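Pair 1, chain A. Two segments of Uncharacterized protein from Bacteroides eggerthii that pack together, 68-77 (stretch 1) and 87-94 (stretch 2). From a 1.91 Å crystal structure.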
# COMPACT_ATOMS: atom_id res chain seq x y z
N ALA A 68 24.72 -45.74 -26.01
CA ALA A 68 24.32 -45.57 -24.59
C ALA A 68 22.83 -45.87 -24.41
O ALA A 68 22.05 -45.56 -25.28
CB ALA A 68 24.65 -44.17 -24.11
N ALA A 69 22.45 -46.48 -23.28
CA ALA A 69 21.06 -46.81 -22.93
C ALA A 69 20.67 -46.15 -21.61
O ALA A 69 21.51 -46.04 -20.72
CB ALA A 69 20.91 -48.33 -22.78
N LEU A 70 19.42 -45.70 -21.48
CA LEU A 70 18.84 -45.33 -20.19
C LEU A 70 18.64 -46.62 -19.36
O LEU A 70 18.32 -47.70 -19.90
CB LEU A 70 17.46 -44.66 -20.37
CG LEU A 70 17.29 -43.35 -21.16
CD1 LEU A 70 15.81 -43.14 -21.46
CD2 LEU A 70 17.88 -42.16 -20.42
N GLN A 71 18.86 -46.54 -18.05
CA GLN A 71 18.46 -47.64 -17.15
C GLN A 71 16.98 -47.96 -17.33
O GLN A 71 16.58 -49.11 -17.34
CB GLN A 71 18.59 -47.25 -15.68
CG GLN A 71 19.97 -47.17 -15.11
CD GLN A 71 20.49 -48.50 -14.67
OE1 GLN A 71 20.70 -49.40 -15.48
NE2 GLN A 71 20.72 -48.64 -13.36
N SER A 72 16.16 -46.91 -17.39
CA SER A 72 14.71 -47.05 -17.45
C SER A 72 14.13 -45.82 -18.14
O SER A 72 14.75 -44.76 -18.13
CB SER A 72 14.13 -47.11 -16.02
OG SER A 72 12.70 -47.26 -16.05
N GLU A 73 12.94 -45.98 -18.72
CA GLU A 73 12.20 -44.90 -19.38
C GLU A 73 11.14 -44.33 -18.48
O GLU A 73 10.41 -43.44 -18.93
CB GLU A 73 11.47 -45.41 -20.65
CG GLU A 73 12.37 -45.88 -21.76
CD GLU A 73 11.66 -45.98 -23.11
OE1 GLU A 73 10.43 -46.25 -23.23
OE2 GLU A 73 12.37 -45.76 -24.09
N VAL A 74 10.98 -44.89 -17.27
CA VAL A 74 9.93 -44.50 -16.32
C VAL A 74 10.62 -44.20 -15.02
O VAL A 74 11.49 -44.94 -14.62
CB VAL A 74 8.85 -45.59 -16.11
CG1 VAL A 74 7.72 -45.02 -15.24
CG2 VAL A 74 8.31 -46.03 -17.44
N MSE A 75 10.28 -43.10 -14.37
CA MSE A 75 10.95 -42.71 -13.11
C MSE A 75 9.91 -42.34 -12.05
O MSE A 75 8.88 -41.74 -12.36
CB MSE A 75 11.88 -41.53 -13.39
CG MSE A 75 13.05 -41.92 -14.30
SE MSE A 75 14.29 -40.44 -14.59
CE MSE A 75 15.30 -40.56 -12.79
N ASP A 76 10.21 -42.68 -10.80
CA ASP A 76 9.30 -42.44 -9.67
C ASP A 76 9.76 -41.20 -8.91
O ASP A 76 10.77 -41.23 -8.19
CB ASP A 76 9.29 -43.67 -8.75
CG ASP A 76 8.30 -43.54 -7.58
OD1 ASP A 76 7.63 -42.50 -7.40
OD2 ASP A 76 8.23 -44.50 -6.81
N TYR A 77 9.03 -40.10 -9.10
CA TYR A 77 9.27 -38.84 -8.40
C TYR A 77 8.17 -38.55 -7.35
O TYR A 77 7.87 -37.40 -7.08
CB TYR A 77 9.38 -37.70 -9.43
CG TYR A 77 10.77 -37.60 -10.00
CD1 TYR A 77 11.15 -38.36 -11.09
CD2 TYR A 77 11.73 -36.80 -9.40
CE1 TYR A 77 12.43 -38.29 -11.60
CE2 TYR A 77 13.02 -36.71 -9.91
CZ TYR A 77 13.36 -37.47 -11.01
OH TYR A 77 14.62 -37.39 -11.54
N THR A 87 14.94 -34.92 -6.27
CA THR A 87 16.05 -35.29 -7.16
C THR A 87 16.20 -36.83 -7.13
O THR A 87 15.98 -37.44 -6.10
CB THR A 87 17.35 -34.62 -6.72
OG1 THR A 87 17.17 -33.20 -6.77
CG2 THR A 87 18.52 -34.97 -7.63
N GLN A 88 16.49 -37.42 -8.28
CA GLN A 88 16.74 -38.86 -8.50
C GLN A 88 17.96 -38.93 -9.45
O GLN A 88 18.21 -38.01 -10.23
CB GLN A 88 15.60 -39.56 -9.26
CG GLN A 88 14.23 -39.66 -8.60
CD GLN A 88 14.22 -40.71 -7.53
OE1 GLN A 88 14.71 -40.48 -6.44
NE2 GLN A 88 13.68 -41.87 -7.83
N VAL A 89 18.67 -40.05 -9.43
CA VAL A 89 19.80 -40.31 -10.31
C VAL A 89 19.25 -40.82 -11.64
O VAL A 89 18.42 -41.71 -11.66
CB VAL A 89 20.82 -41.31 -9.70
CG1 VAL A 89 21.82 -41.74 -10.75
CG2 VAL A 89 21.56 -40.67 -8.53
N LEU A 90 19.66 -40.19 -12.74
CA LEU A 90 19.40 -40.71 -14.07
C LEU A 90 20.74 -41.26 -14.55
O LEU A 90 21.70 -40.50 -14.73
CB LEU A 90 18.92 -39.65 -15.05
CG LEU A 90 18.66 -40.15 -16.48
CD1 LEU A 90 17.39 -39.57 -17.03
CD2 LEU A 90 19.81 -39.79 -17.42
N ARG A 91 20.79 -42.58 -14.74
CA ARG A 91 21.99 -43.27 -15.17
C ARG A 91 21.95 -43.66 -16.66
O ARG A 91 20.98 -44.23 -17.13
CB ARG A 91 22.23 -44.49 -14.28
CG ARG A 91 23.39 -45.41 -14.70
CD ARG A 91 23.74 -46.43 -13.64
NE ARG A 91 24.14 -45.77 -12.40
CZ ARG A 91 24.28 -46.36 -11.22
NH1 ARG A 91 24.07 -47.66 -11.06
NH2 ARG A 91 24.65 -45.62 -10.18
N ILE A 92 23.01 -43.30 -17.39
CA ILE A 92 23.17 -43.74 -18.77
C ILE A 92 24.36 -44.72 -18.80
O ILE A 92 25.37 -44.55 -18.08
CB ILE A 92 23.20 -42.57 -19.76
CG1 ILE A 92 24.46 -41.77 -19.62
CG2 ILE A 92 21.96 -41.65 -19.54
CD1 ILE A 92 24.67 -40.88 -20.81
N ILE A 93 24.21 -45.79 -19.57
CA ILE A 93 25.16 -46.91 -19.53
C ILE A 93 25.45 -47.36 -20.92
O ILE A 93 24.59 -47.29 -21.79
CB ILE A 93 24.56 -48.17 -18.84
CG1 ILE A 93 24.03 -47.88 -17.46
CG2 ILE A 93 25.58 -49.30 -18.69
CD1 ILE A 93 23.32 -49.08 -16.85
N ASN A 94 26.66 -47.85 -21.11
CA ASN A 94 26.99 -48.63 -22.28
C ASN A 94 27.88 -49.90 -22.00
O ASN A 94 27.95 -50.41 -20.86
CB ASN A 94 27.49 -47.71 -23.37
CG ASN A 94 28.73 -47.03 -23.00
OD1 ASN A 94 29.68 -47.67 -22.55
ND2 ASN A 94 28.75 -45.72 -23.18
O HOH W 1 17.70 -44.15 -16.56
O HOH W 2 13.53 -43.08 -10.17

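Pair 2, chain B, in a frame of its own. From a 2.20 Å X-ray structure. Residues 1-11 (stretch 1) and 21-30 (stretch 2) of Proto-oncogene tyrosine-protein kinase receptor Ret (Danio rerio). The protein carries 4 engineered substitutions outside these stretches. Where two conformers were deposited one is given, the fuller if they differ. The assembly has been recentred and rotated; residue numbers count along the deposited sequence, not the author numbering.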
# COMPACT_ATOMS: atom_id res chain seq x y z
N LEU B 1 21.00 7.11 -43.12
CA LEU B 1 22.20 6.29 -42.99
C LEU B 1 22.41 5.88 -41.55
O LEU B 1 22.28 6.68 -40.65
CB LEU B 1 23.42 7.05 -43.52
CG LEU B 1 23.31 7.58 -44.96
CD1 LEU B 1 24.48 8.53 -45.31
CD2 LEU B 1 23.15 6.47 -46.02
N TYR B 2 22.71 4.61 -41.32
CA TYR B 2 23.20 4.22 -40.01
C TYR B 2 24.22 3.11 -40.19
O TYR B 2 24.32 2.52 -41.27
CB TYR B 2 22.08 3.76 -39.05
CG TYR B 2 21.38 2.46 -39.44
CD1 TYR B 2 20.35 2.47 -40.36
CD2 TYR B 2 21.77 1.23 -38.88
CE1 TYR B 2 19.69 1.32 -40.71
CE2 TYR B 2 21.11 0.05 -39.23
CZ TYR B 2 20.06 0.10 -40.16
OH TYR B 2 19.36 -1.04 -40.56
N PHE B 3 24.97 2.87 -39.14
CA PHE B 3 26.08 1.93 -39.17
C PHE B 3 25.67 0.63 -38.48
O PHE B 3 25.27 0.66 -37.31
CB PHE B 3 27.29 2.54 -38.48
CG PHE B 3 27.89 3.71 -39.21
CD1 PHE B 3 28.48 3.54 -40.44
CD2 PHE B 3 27.90 4.96 -38.63
CE1 PHE B 3 29.06 4.61 -41.10
CE2 PHE B 3 28.47 6.05 -39.29
CZ PHE B 3 29.05 5.87 -40.52
N PRO B 4 25.71 -0.51 -39.17
CA PRO B 4 25.39 -1.78 -38.50
C PRO B 4 26.49 -2.27 -37.55
O PRO B 4 26.33 -3.31 -36.92
CB PRO B 4 25.21 -2.73 -39.68
CG PRO B 4 26.14 -2.16 -40.75
CD PRO B 4 25.92 -0.67 -40.62
N GLN B 5 27.58 -1.52 -37.42
CA GLN B 5 28.77 -1.96 -36.73
C GLN B 5 29.46 -0.72 -36.16
O GLN B 5 29.72 0.23 -36.90
CB GLN B 5 29.67 -2.71 -37.72
CG GLN B 5 30.92 -3.28 -37.12
CD GLN B 5 31.67 -4.19 -38.07
OE1 GLN B 5 31.11 -4.68 -39.06
NE2 GLN B 5 32.94 -4.42 -37.78
N ARG B 6 29.73 -0.70 -34.85
CA ARG B 6 30.30 0.50 -34.21
C ARG B 6 31.82 0.56 -34.27
O ARG B 6 32.38 1.65 -34.10
CB ARG B 6 29.88 0.58 -32.73
CG ARG B 6 28.52 1.21 -32.46
N LEU B 7 32.49 -0.56 -34.50
CA LEU B 7 33.95 -0.62 -34.41
C LEU B 7 34.48 -1.55 -35.49
O LEU B 7 33.99 -2.67 -35.64
CB LEU B 7 34.37 -1.09 -33.02
CG LEU B 7 35.84 -1.43 -32.79
CD1 LEU B 7 36.67 -0.18 -32.90
CD2 LEU B 7 36.03 -2.07 -31.43
N TYR B 8 35.48 -1.09 -36.23
CA TYR B 8 36.20 -1.94 -37.16
C TYR B 8 37.61 -2.13 -36.62
O TYR B 8 38.16 -1.26 -35.94
CB TYR B 8 36.25 -1.36 -38.57
CG TYR B 8 34.92 -1.33 -39.28
CD1 TYR B 8 34.03 -0.27 -39.09
CD2 TYR B 8 34.55 -2.34 -40.15
CE1 TYR B 8 32.81 -0.23 -39.73
CE2 TYR B 8 33.33 -2.32 -40.81
CZ TYR B 8 32.47 -1.27 -40.59
OH TYR B 8 31.27 -1.25 -41.23
N THR B 9 38.20 -3.29 -36.91
CA THR B 9 39.57 -3.54 -36.48
C THR B 9 40.33 -4.27 -37.57
O THR B 9 39.74 -4.98 -38.39
CB THR B 9 39.64 -4.34 -35.15
OG1 THR B 9 39.11 -5.66 -35.34
CG2 THR B 9 38.85 -3.64 -34.08
N GLU B 10 41.64 -4.07 -37.57
CA GLU B 10 42.53 -4.81 -38.46
C GLU B 10 43.96 -4.55 -38.01
O GLU B 10 44.23 -3.64 -37.23
CB GLU B 10 42.33 -4.41 -39.93
CG GLU B 10 41.50 -5.40 -40.75
CD GLU B 10 42.17 -6.78 -40.93
OE1 GLU B 10 43.30 -7.01 -40.42
OE2 GLU B 10 41.55 -7.64 -41.59
N ASN B 11 44.85 -5.40 -38.50
CA ASN B 11 46.28 -5.24 -38.32
C ASN B 11 46.89 -4.64 -39.57
O ASN B 11 46.43 -4.89 -40.69
CB ASN B 11 46.94 -6.59 -38.02
CG ASN B 11 46.26 -7.33 -36.90
OD1 ASN B 11 46.01 -6.76 -35.84
ND2 ASN B 11 45.94 -8.60 -37.13
N PRO B 21 44.25 -2.27 -50.18
CA PRO B 21 43.00 -2.13 -49.44
C PRO B 21 43.08 -2.82 -48.09
O PRO B 21 43.75 -3.85 -47.94
CB PRO B 21 41.97 -2.82 -50.35
CG PRO B 21 42.79 -3.94 -50.98
CD PRO B 21 44.20 -3.37 -51.16
N LEU B 22 42.40 -2.23 -47.11
CA LEU B 22 42.45 -2.64 -45.70
C LEU B 22 41.13 -3.19 -45.21
O LEU B 22 41.09 -4.25 -44.56
CB LEU B 22 42.86 -1.45 -44.81
CG LEU B 22 44.21 -0.79 -45.13
CD1 LEU B 22 44.47 0.43 -44.24
CD2 LEU B 22 45.37 -1.80 -45.02
N LEU B 23 40.03 -2.49 -45.50
CA LEU B 23 38.71 -2.92 -45.06
C LEU B 23 37.70 -1.99 -45.72
O LEU B 23 38.06 -0.98 -46.33
CB LEU B 23 38.58 -2.89 -43.53
CG LEU B 23 39.00 -1.59 -42.80
CD1 LEU B 23 37.92 -0.48 -42.83
CD2 LEU B 23 39.43 -1.88 -41.37
N GLN B 24 36.43 -2.37 -45.60
CA GLN B 24 35.32 -1.63 -46.19
C GLN B 24 34.31 -1.28 -45.09
O GLN B 24 33.75 -2.18 -44.45
CB GLN B 24 34.65 -2.45 -47.28
CG GLN B 24 33.51 -1.71 -47.96
CD GLN B 24 32.71 -2.63 -48.85
OE1 GLN B 24 33.17 -3.72 -49.18
NE2 GLN B 24 31.49 -2.22 -49.22
N VAL B 25 34.14 0.03 -44.85
CA VAL B 25 33.13 0.56 -43.93
C VAL B 25 31.77 0.51 -44.62
O VAL B 25 31.63 0.94 -45.77
CB VAL B 25 33.46 2.01 -43.54
CG1 VAL B 25 32.30 2.66 -42.80
CG2 VAL B 25 34.72 2.08 -42.73
N ILE B 26 30.75 0.01 -43.91
CA ILE B 26 29.41 -0.16 -44.46
C ILE B 26 28.47 0.89 -43.88
O ILE B 26 28.46 1.12 -42.66
CB ILE B 26 28.85 -1.57 -44.18
CG1 ILE B 26 29.78 -2.62 -44.76
CG2 ILE B 26 27.41 -1.69 -44.74
CD1 ILE B 26 29.72 -2.70 -46.25
N SER B 27 27.66 1.49 -44.75
CA SER B 27 26.57 2.35 -44.30
C SER B 27 25.27 1.83 -44.88
O SER B 27 25.21 1.52 -46.07
CB SER B 27 26.78 3.81 -44.74
OG SER B 27 25.81 4.69 -44.17
N MET B 28 24.25 1.70 -44.06
CA MET B 28 22.97 1.22 -44.56
C MET B 28 22.01 2.37 -44.81
O MET B 28 21.93 3.32 -44.02
CB MET B 28 22.38 0.20 -43.60
CG MET B 28 23.26 -1.04 -43.62
SD MET B 28 22.35 -2.46 -43.18
CE MET B 28 21.29 -2.66 -44.61
N ARG B 29 21.31 2.30 -45.94
CA ARG B 29 20.36 3.33 -46.32
C ARG B 29 19.06 3.19 -45.54
O ARG B 29 18.51 2.09 -45.42
CB ARG B 29 20.07 3.26 -47.82
CG ARG B 29 21.30 3.48 -48.69
CD ARG B 29 21.14 2.79 -50.03
NE ARG B 29 21.83 3.47 -51.13
CZ ARG B 29 23.07 3.23 -51.51
NH1 ARG B 29 23.85 2.38 -50.86
NH2 ARG B 29 23.55 3.86 -52.58
N GLU B 30 18.59 4.31 -45.02
CA GLU B 30 17.29 4.34 -44.39
C GLU B 30 16.17 4.69 -45.36
O GLU B 30 15.00 4.68 -44.97
CB GLU B 30 17.32 5.30 -43.21
CG GLU B 30 18.04 4.68 -42.01
CD GLU B 30 18.30 5.69 -40.93
OE1 GLU B 30 18.89 6.74 -41.26
OE2 GLU B 30 17.91 5.45 -39.77
O HOH W 3 29.00 -0.06 -39.59

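Both pairs set a short antiparallel contact at one end of two segments and then let the first segment bulge away before it returns. Superposing N, CA and C of 14 central residues gives an RMSD of 0.8 Å, and matched CA atoms lie within 2.0 Å. The anchor is the same hydrogen-bonded bridge. In pair 1, A:Ala69 N donates to A:Ile93 O at 2.7 Å (168°), and A:Ile93 N donates to A:Ala69 O at 2.9 Å (156°). In pair 2 the matched residues repeat this: B:Tyr2 N to B:Met28 O at 3.1 Å (152°), and B:Met28 N to B:Tyr2 O at 2.9 Å (172°). One residue earlier, a CA-H...O contact flanks each bridge, A:Ala68 CA to A:Ile93 O at 3.3 Å and B:Leu1 CA to B:Met28 O at 3.2 Å.

At the bridge the side chains differ sharply in size. A:Ala69 offers a single methyl group, and the end of A:Ile93 reaches instead to the side chain two residues along, its CD1 lying 3.0 Å from A:Gln71 OE1. In pair 2 the aromatic ring covers its own partner: B:Met28 CB sits over one face of the B:Tyr2 ring, 4.3 Å from its centroid and 18° off the normal. B:Glu30 CG approaches the edge of that ring, 3.6 Å from B:Tyr2 CD1, while its carboxylate forms a salt bridge through B:Glu30 OE1 to B:Leu1 N at 2.8 Å.

The next matched position, A:Leu70 and B:Phe3, is apolar in both. A:Leu70 CD2 packs 4.2 Å from A:Ile92 CG2 and 4.3 Å from A:Leu90 CD2. B:Phe3 uses the same two partner positions: its CE1 lies 4.1 Å from B:Val25 CG1, the counterpart of A:Leu90, and 4.4 Å from CB of B:Ser27, the counterpart of A:Ile92; what it adds is CD1, 3.3 Å from B:Ile26 O at the ring edge.

The largest listed displacement, 2.0 Å, comes at A:Gln71 and B:Pro4. Just past the strand, A:Gln71 N adds a hydrogen bond to A:Arg91 O at 3.3 Å (159°). Proline has no amide hydrogen to offer, and B:Pro4 contributes carbon contacts: CD to B:Met28 CG at 4.0 Å and CG to B:Ile26 CG2 at 4.2 Å.

Beyond the bulge, A:Met75, a selenomethionine, and B:Tyr8 both point toward the other segment with chi1 in the m well. The selenomethionine makes a largely apolar contact, SE to A:Leu90 CD1 at 4.0 Å and CE to A:Gln88 CB at 3.7 Å. B:Tyr8 adds a polar tie: B:Ile26 N donates to B:Tyr8 OH at 3.0 Å (166°), while water 3 donates to that OH at 3.0 Å and to B:Gln5 O at 2.8 Å.

Farther along, the pair-1 ring belongs to A:Tyr77, with A:Gln88 CG over its face, 3.6 Å from the centroid and 21° off the normal. Its counterpart, B:Glu10, has no ring; there B:Glu10 CB lies 4.1 Å from CD2 of B:Leu23, the residue matched to A:Gln88.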